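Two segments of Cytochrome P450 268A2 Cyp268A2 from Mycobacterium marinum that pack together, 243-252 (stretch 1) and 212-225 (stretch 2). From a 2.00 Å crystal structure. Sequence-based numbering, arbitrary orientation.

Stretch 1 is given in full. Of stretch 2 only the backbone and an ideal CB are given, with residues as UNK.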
# COMPACT_ATOMS: atom_id res chain seq x y z
N ASP A 243 19.76 23.86 5.79
CA ASP A 243 20.70 22.90 5.22
C ASP A 243 19.93 21.91 4.36
O ASP A 243 18.75 21.64 4.60
CB ASP A 243 21.48 22.15 6.31
CG ASP A 243 22.74 21.50 5.77
OD1 ASP A 243 23.13 21.80 4.62
OD2 ASP A 243 23.34 20.69 6.50
N ARG A 244 20.61 21.38 3.34
CA ARG A 244 20.00 20.36 2.51
C ARG A 244 19.85 19.06 3.31
O ARG A 244 20.56 18.82 4.29
CB ARG A 244 20.84 20.10 1.26
CG ARG A 244 22.22 19.53 1.57
CD ARG A 244 22.67 18.54 0.51
NE ARG A 244 24.00 17.99 0.79
CZ ARG A 244 25.12 18.70 0.82
NH1 ARG A 244 26.27 18.10 1.08
NH2 ARG A 244 25.11 20.01 0.57
N LEU A 245 18.93 18.22 2.86
CA LEU A 245 18.67 16.96 3.54
C LEU A 245 19.87 16.03 3.41
O LEU A 245 20.51 15.96 2.35
CB LEU A 245 17.42 16.30 2.98
CG LEU A 245 16.09 16.78 3.57
CD1 LEU A 245 14.95 16.48 2.62
CD2 LEU A 245 15.85 16.14 4.93
N ALA A 246 20.17 15.31 4.49
CA ALA A 246 21.25 14.34 4.47
C ALA A 246 20.94 13.21 3.50
O ALA A 246 19.78 12.97 3.12
CB ALA A 246 21.49 13.78 5.87
N ASP A 247 21.99 12.49 3.10
CA ASP A 247 21.83 11.39 2.15
C ASP A 247 20.90 10.31 2.70
O ASP A 247 20.15 9.70 1.93
CB ASP A 247 23.19 10.79 1.81
CG ASP A 247 24.23 11.84 1.48
OD1 ASP A 247 25.38 11.71 1.95
OD2 ASP A 247 23.90 12.81 0.76
N ALA A 248 20.93 10.08 4.01
CA ALA A 248 20.07 9.06 4.60
C ALA A 248 18.60 9.44 4.47
O ALA A 248 17.76 8.58 4.16
CB ALA A 248 20.45 8.84 6.07
N ASP A 249 18.27 10.71 4.71
CA ASP A 249 16.88 11.15 4.57
C ASP A 249 16.41 11.06 3.12
O ASP A 249 15.28 10.63 2.85
CB ASP A 249 16.72 12.57 5.09
CG ASP A 249 17.18 12.73 6.53
OD1 ASP A 249 16.91 11.82 7.35
OD2 ASP A 249 17.81 13.76 6.85
N VAL A 250 17.27 11.46 2.18
CA VAL A 250 16.89 11.45 0.77
C VAL A 250 16.66 10.02 0.30
O VAL A 250 15.67 9.72 -0.38
CB VAL A 250 17.96 12.16 -0.06
CG1 VAL A 250 17.86 11.77 -1.52
CG2 VAL A 250 17.84 13.67 0.10
N ALA A 251 17.56 9.10 0.66
CA ALA A 251 17.42 7.71 0.22
C ALA A 251 16.22 7.04 0.88
O ALA A 251 15.53 6.24 0.24
CB ALA A 251 18.70 6.94 0.52
N ALA A 252 15.96 7.36 2.15
CA ALA A 252 14.83 6.74 2.84
C ALA A 252 13.51 7.12 2.18
O ALA A 252 12.60 6.29 2.07
CB ALA A 252 14.82 7.15 4.31
N UNK A 212 18.21 0.20 -3.96
CA UNK A 212 17.41 1.42 -4.02
C UNK A 212 18.17 2.62 -3.48
O UNK A 212 18.02 3.74 -3.98
CB UNK A 212 16.11 1.24 -3.24
N UNK A 213 19.01 2.41 -2.46
CA UNK A 213 19.84 3.50 -1.96
C UNK A 213 20.95 3.86 -2.95
O UNK A 213 21.41 5.00 -2.97
CB UNK A 213 20.45 3.12 -0.61
N UNK A 214 21.39 2.89 -3.75
CA UNK A 214 22.37 3.19 -4.80
C UNK A 214 21.76 4.08 -5.88
O UNK A 214 22.39 5.05 -6.31
CB UNK A 214 22.90 1.90 -5.42
N UNK A 215 20.54 3.75 -6.32
CA UNK A 215 19.86 4.58 -7.30
C UNK A 215 19.56 5.95 -6.72
O UNK A 215 19.63 6.97 -7.42
CB UNK A 215 18.57 3.91 -7.77
N UNK A 216 19.21 6.01 -5.43
CA UNK A 216 18.91 7.29 -4.80
C UNK A 216 20.15 8.17 -4.72
O UNK A 216 20.08 9.38 -4.98
CB UNK A 216 18.33 7.07 -3.40
N UNK A 217 21.30 7.59 -4.37
CA UNK A 217 22.53 8.38 -4.30
C UNK A 217 22.94 8.89 -5.68
O UNK A 217 23.41 10.02 -5.81
CB UNK A 217 23.66 7.55 -3.69
N UNK A 218 22.77 8.07 -6.72
CA UNK A 218 23.13 8.49 -8.07
C UNK A 218 22.19 9.58 -8.57
O UNK A 218 22.65 10.55 -9.20
CB UNK A 218 23.11 7.29 -9.03
N UNK A 219 20.89 9.45 -8.31
CA UNK A 219 19.95 10.46 -8.77
C UNK A 219 20.07 11.75 -7.96
O UNK A 219 19.95 12.85 -8.51
CB UNK A 219 18.52 9.92 -8.69
N UNK A 220 20.34 11.63 -6.66
CA UNK A 220 20.51 12.82 -5.83
C UNK A 220 21.72 13.63 -6.28
O UNK A 220 21.65 14.86 -6.40
CB UNK A 220 20.66 12.43 -4.36
N UNK A 221 22.84 12.95 -6.54
CA UNK A 221 24.02 13.64 -7.04
C UNK A 221 23.78 14.24 -8.42
O UNK A 221 24.33 15.30 -8.74
CB UNK A 221 25.21 12.68 -7.09
N UNK A 222 22.98 13.58 -9.25
CA UNK A 222 22.69 14.11 -10.58
C UNK A 222 21.82 15.37 -10.49
O UNK A 222 22.06 16.34 -11.22
CB UNK A 222 22.00 13.05 -11.43
N UNK A 223 20.83 15.37 -9.60
CA UNK A 223 19.89 16.47 -9.53
C UNK A 223 20.45 17.66 -8.75
O UNK A 223 20.00 18.79 -8.94
CB UNK A 223 18.58 15.99 -8.89
N UNK A 224 21.44 17.43 -7.88
CA UNK A 224 22.06 18.56 -7.19
C UNK A 224 22.96 19.36 -8.12
O UNK A 224 23.15 20.57 -7.92
CB UNK A 224 22.86 18.07 -5.98
N UNK A 225 23.52 18.72 -9.14
CA UNK A 225 24.29 19.42 -10.16
C UNK A 225 23.36 20.26 -11.02
O UNK A 225 23.44 21.49 -11.01
CB UNK A 225 25.08 18.43 -11.02

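Stretch 2 is helical, and its axis passes the helix 247-252 at 9.0 Å with an angle of 114° between their directions, so contact is concentrated where the two cross and at the loop before the second helix. At position 212 the ideal CB finds nothing of stretch 1 within 5.5 Å, so many helix-compatible residues would do; it is Leu212.

At position 213 CA-to-CB points sideways, yet the ideal CB lies 4.3 Å from Ala251 CB. A flat or flexible side chain could turn over that methyl; an aromatic ring or a long aliphatic chain would suit. The residue is His213. With chi1 at -78° (m), its ring offers one face to Ala251, whose CB lies 3.6 Å from the ring centroid and 21° off the normal, a CH-pi contact. NE2 of His213 is hydrogen-bonded elsewhere in the structure.

Positions 214 and 215 leave the contact, the first with its CB directed away, and stretch 1 sets no demand; they are Gln214 and Val215.

Position 216 is the tightest. Its CB points toward stretch 1, and the ideal CB is already 3.8 Å from Ala251 CA and 4.8 Å from Val250 O, while the CA of position 216 is 5.3 Å from Ala251 CA. A small residue, glycine, alanine or perhaps serine, fits such an approach. Ala216 fills it, its CB 3.9 Å from Ala251 CB, methyl against methyl.

Positions 217, 218 and 219 have no partner in stretch 1, which leaves the choice wide: Ala217, Ser218 and Leu219.

One turn beyond 216, position 220 again points toward stretch 1, its ideal CB 4.0 Å from Val250 CG1. An apolar, compact side chain suits this surface, and Ala220 places its CB 4.0 Å from Val250 CG1.

Positions 221, 222 and 223 are out of reach. They are Ala221, Glu222 and Arg223; the last two pair with each other, Arg223 NH2 lying 2.8 Å from Glu222 OE2 in a salt bridge.

At position 224 CA-to-CB points toward stretch 1, but the ideal CB touches nothing, so a long side chain is needed. Ahead lie the Asp247 carboxylate and Leu245 O, which favour a donor with positive charge, lysine or arginine, although Arg244 is a nearby like charge. Arg224 extends to make a long salt bridge, NH2 to Asp247 OD2 at 3.7 Å. Water 2 bridges the same pair, 2.8 Å from Arg224 NH2 and 2.7 Å from Asp247 OD2. Arg244 NE sits over one face of the Arg224 guanidinium, 4.1 Å from Arg224 NE.

Position 225, out of reach, is Asp225.

Stretch 2 212-225: LHQVAASLAAERRD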
# COMPACT_ATOMS: atom_id res chain seq x y z
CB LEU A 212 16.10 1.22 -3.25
CG LEU A 212 15.11 0.24 -3.88
CD1 LEU A 212 13.93 -0.01 -2.96
CD2 LEU A 212 14.64 0.74 -5.24
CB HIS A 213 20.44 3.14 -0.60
CG HIS A 213 19.47 3.29 0.54
ND1 HIS A 213 19.78 3.97 1.69
CD2 HIS A 213 18.20 2.86 0.69
CE1 HIS A 213 18.74 3.95 2.51
NE2 HIS A 213 17.77 3.28 1.92
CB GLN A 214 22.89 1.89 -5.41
CG GLN A 214 23.98 1.22 -4.60
CD GLN A 214 25.15 2.13 -4.33
OE1 GLN A 214 25.75 2.68 -5.25
NE2 GLN A 214 25.48 2.31 -3.06
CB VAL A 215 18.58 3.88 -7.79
CG1 VAL A 215 17.88 4.71 -8.85
CG2 VAL A 215 18.90 2.49 -8.33
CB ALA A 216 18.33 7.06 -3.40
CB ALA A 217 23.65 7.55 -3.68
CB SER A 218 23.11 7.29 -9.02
OG SER A 218 24.20 6.42 -8.76
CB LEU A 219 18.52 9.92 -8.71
CG LEU A 219 17.59 10.43 -9.81
CD1 LEU A 219 17.85 9.68 -11.11
CD2 LEU A 219 16.13 10.28 -9.40
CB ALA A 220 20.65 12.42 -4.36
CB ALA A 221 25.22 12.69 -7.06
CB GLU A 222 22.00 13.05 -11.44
CG GLU A 222 21.47 13.58 -12.76
CD GLU A 222 20.28 12.79 -13.28
OE1 GLU A 222 20.50 11.71 -13.86
OE2 GLU A 222 19.14 13.25 -13.11
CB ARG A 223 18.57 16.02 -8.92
CG ARG A 223 17.83 15.00 -9.75
CD ARG A 223 17.38 15.59 -11.08
NE ARG A 223 16.13 15.00 -11.56
CZ ARG A 223 15.91 14.58 -12.80
NH1 ARG A 223 14.73 14.06 -13.13
NH2 ARG A 223 16.86 14.68 -13.73
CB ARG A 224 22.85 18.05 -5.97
CG ARG A 224 21.97 17.63 -4.81
CD ARG A 224 22.78 17.44 -3.53
NE ARG A 224 22.03 16.68 -2.53
CZ ARG A 224 22.24 15.40 -2.26
NH1 ARG A 224 23.18 14.72 -2.91
NH2 ARG A 224 21.51 14.78 -1.34
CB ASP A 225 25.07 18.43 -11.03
CG ASP A 225 26.32 17.91 -10.35
OD1 ASP A 225 26.51 18.21 -9.16
OD2 ASP A 225 27.10 17.19 -11.02
O HOH W 1 19.80 16.64 -0.34
O HOH W 2 22.19 12.11 -1.27
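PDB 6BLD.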